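Local coordinates for apical membrane antigen 1-like protein, soluble form (Toxoplasma gondii, PDB 3ZLE) that may take part in host-cell invasion as a surface antigen of the parasite's sporozoite stage, probably by pairing with a RON2-type partner at the moving junction, at residues 47-55 against 213-221. Sequence-based numbering, arbitrary orientation.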
# COMPACT_ATOMS: atom_id res chain seq x y z
N GLY A 47 9.38 -2.79 -6.03
CA GLY A 47 10.02 -1.51 -6.32
C GLY A 47 9.44 -0.21 -5.77
O GLY A 47 10.09 0.81 -5.85
N GLY A 48 8.25 -0.24 -5.18
CA GLY A 48 7.60 1.01 -4.75
C GLY A 48 8.35 1.71 -3.64
O GLY A 48 8.96 1.07 -2.78
N LYS A 49 8.25 3.03 -3.61
CA LYS A 49 8.96 3.84 -2.60
C LYS A 49 8.19 4.02 -1.28
O LYS A 49 8.78 4.47 -0.26
CB LYS A 49 9.35 5.22 -3.20
CG LYS A 49 10.69 5.20 -3.91
CD LYS A 49 10.69 5.92 -5.25
CE LYS A 49 9.66 7.04 -5.30
NZ LYS A 49 10.10 8.18 -6.15
N CYS A 50 6.91 3.64 -1.26
CA CYS A 50 6.07 3.82 -0.06
C CYS A 50 5.75 2.50 0.65
O CYS A 50 5.42 1.51 0.02
CB CYS A 50 4.76 4.54 -0.38
SG CYS A 50 4.96 6.29 -0.72
N PRO A 51 5.78 2.51 1.99
CA PRO A 51 5.34 1.32 2.72
C PRO A 51 3.84 1.11 2.59
O PRO A 51 3.08 2.07 2.36
CB PRO A 51 5.76 1.61 4.17
CG PRO A 51 5.92 3.08 4.27
CD PRO A 51 6.18 3.62 2.89
N VAL A 52 3.41 -0.14 2.61
CA VAL A 52 2.02 -0.43 2.34
C VAL A 52 1.45 -0.99 3.62
O VAL A 52 1.72 -2.14 3.97
CB VAL A 52 1.91 -1.51 1.25
CG1 VAL A 52 0.47 -1.52 0.67
CG2 VAL A 52 2.95 -1.25 0.15
N PHE A 53 0.61 -0.21 4.29
CA PHE A 53 0.17 -0.55 5.64
C PHE A 53 -0.96 -1.56 5.63
O PHE A 53 -1.97 -1.37 4.92
CB PHE A 53 -0.28 0.72 6.36
CG PHE A 53 0.85 1.58 6.81
CD1 PHE A 53 1.46 2.45 5.91
CD2 PHE A 53 1.43 1.41 8.07
CE1 PHE A 53 2.49 3.27 6.33
CE2 PHE A 53 2.53 2.19 8.46
CZ PHE A 53 3.09 3.08 7.56
N GLY A 54 -0.79 -2.64 6.38
CA GLY A 54 -1.81 -3.65 6.47
C GLY A 54 -1.82 -4.67 5.35
O GLY A 54 -2.62 -5.60 5.37
N LYS A 55 -0.85 -4.58 4.42
CA LYS A 55 -0.73 -5.58 3.38
C LYS A 55 -0.24 -6.91 3.87
O LYS A 55 0.86 -7.01 4.43
CB LYS A 55 0.11 -5.11 2.21
CG LYS A 55 0.59 -6.21 1.26
CD LYS A 55 0.81 -5.67 -0.17
CE LYS A 55 1.64 -6.65 -0.97
NZ LYS A 55 1.89 -6.26 -2.41
N ALA A 213 12.17 8.65 5.08
CA ALA A 213 11.38 9.70 4.40
C ALA A 213 9.89 9.40 4.36
O ALA A 213 9.09 10.34 4.26
CB ALA A 213 11.90 9.96 2.96
N TRP A 214 9.55 8.13 4.17
CA TRP A 214 8.13 7.71 4.11
C TRP A 214 7.28 8.46 5.12
O TRP A 214 6.16 8.79 4.82
CB TRP A 214 7.97 6.17 4.36
CG TRP A 214 8.33 5.77 5.76
CD1 TRP A 214 9.60 5.47 6.24
CD2 TRP A 214 7.43 5.72 6.92
NE1 TRP A 214 9.52 5.19 7.63
CE2 TRP A 214 8.22 5.38 8.05
CE3 TRP A 214 6.05 5.91 7.08
CZ2 TRP A 214 7.67 5.24 9.33
CZ3 TRP A 214 5.50 5.78 8.33
CH2 TRP A 214 6.31 5.46 9.46
N GLN A 215 7.77 8.67 6.32
CA GLN A 215 6.99 9.28 7.36
C GLN A 215 6.40 10.60 6.96
O GLN A 215 5.36 10.91 7.31
CB GLN A 215 7.75 9.40 8.66
CG GLN A 215 6.88 9.64 9.86
CD GLN A 215 7.53 9.43 11.21
OE1 GLN A 215 8.25 8.53 11.41
NE2 GLN A 215 7.21 10.25 12.11
N SER A 216 7.11 11.30 6.12
CA SER A 216 6.80 12.61 5.66
C SER A 216 6.32 12.71 4.25
O SER A 216 5.76 13.65 3.89
CB SER A 216 8.07 13.39 5.67
OG SER A 216 8.42 13.73 6.93
N ALA A 217 6.62 11.74 3.43
CA ALA A 217 6.39 11.82 2.02
C ALA A 217 5.25 10.99 1.53
O ALA A 217 4.72 11.20 0.52
CB ALA A 217 7.63 11.40 1.30
N CYS A 218 4.92 10.01 2.31
CA CYS A 218 4.00 8.94 1.86
C CYS A 218 2.61 9.04 2.50
O CYS A 218 2.44 9.62 3.59
CB CYS A 218 4.57 7.57 2.16
SG CYS A 218 5.94 7.03 1.09
N PRO A 219 1.61 8.48 1.83
CA PRO A 219 0.24 8.58 2.34
C PRO A 219 -0.07 7.48 3.35
O PRO A 219 -0.80 6.56 3.05
CB PRO A 219 -0.60 8.41 1.08
CG PRO A 219 0.22 7.52 0.21
CD PRO A 219 1.68 7.75 0.54
N ASN A 220 0.53 7.57 4.51
CA ASN A 220 0.50 6.51 5.50
C ASN A 220 -0.79 6.33 6.22
O ASN A 220 -1.05 5.24 6.69
CB ASN A 220 1.60 6.70 6.51
CG ASN A 220 2.87 7.07 5.87
OD1 ASN A 220 3.34 6.35 4.98
ND2 ASN A 220 3.43 8.20 6.26
N ASP A 221 -1.62 7.38 6.28
CA ASP A 221 -2.85 7.36 7.07
C ASP A 221 -4.09 7.85 6.34
O ASP A 221 -4.00 8.59 5.36
CB ASP A 221 -2.64 8.17 8.37
CG ASP A 221 -1.41 7.75 9.13
OD1 ASP A 221 -1.41 6.63 9.68
OD2 ASP A 221 -0.43 8.53 9.19
O HOH W 1 2.45 4.66 2.47
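The rings of F53 and W214 meet obliquely: F53 offers its edge, with W214 CZ3 in the plane of its ring 3.7 Å from F53 CZ, and the two planes are inclined at 49°. The backbone O of N220 lies over one face of F53, while N220 CB and OD1 come against its CE1, each at 3.5 Å. On the indole, Q215 CB sits over the centre of one face and N220 CG lies at the edge. P51 crosses W214 at about a right angle, its CD 3.4 Å from W214 CB; chi1 of 67° sets W214 CG between backbone N and carbonyl carbon, which brings the indole obliquely against P51 CG and F53 CZ. I121 of helix 120-129 touches all three side chains, and W214 NE1 hydrogen-bonds to T119 OG1. Beside this apolar cluster runs the C50–C218 disulfide, its chi3 of -92° close to the unstrained right angle, with P219 CD against C50 SG. It belongs to the cysteine-rich AMA1 ectodomain and ties the approach to strand 52-53, at one edge of a five-stranded antiparallel sheet, to the residue just beyond helix 214-217. Within its own segment that helix end is held by W214 O, which accepts from C218 N and, on the opposite face of the carbonyl plane, from N220 ND2 at 3.1 Å along a nearly straight N-H...O line; R21 NH1 bonds Q215 O and C218 O from outside. With its amide thus oriented, N220 presents OD1 to a water that donates to it at 3.2 Å and to P51 O at 2.7 Å, bridging the two segments.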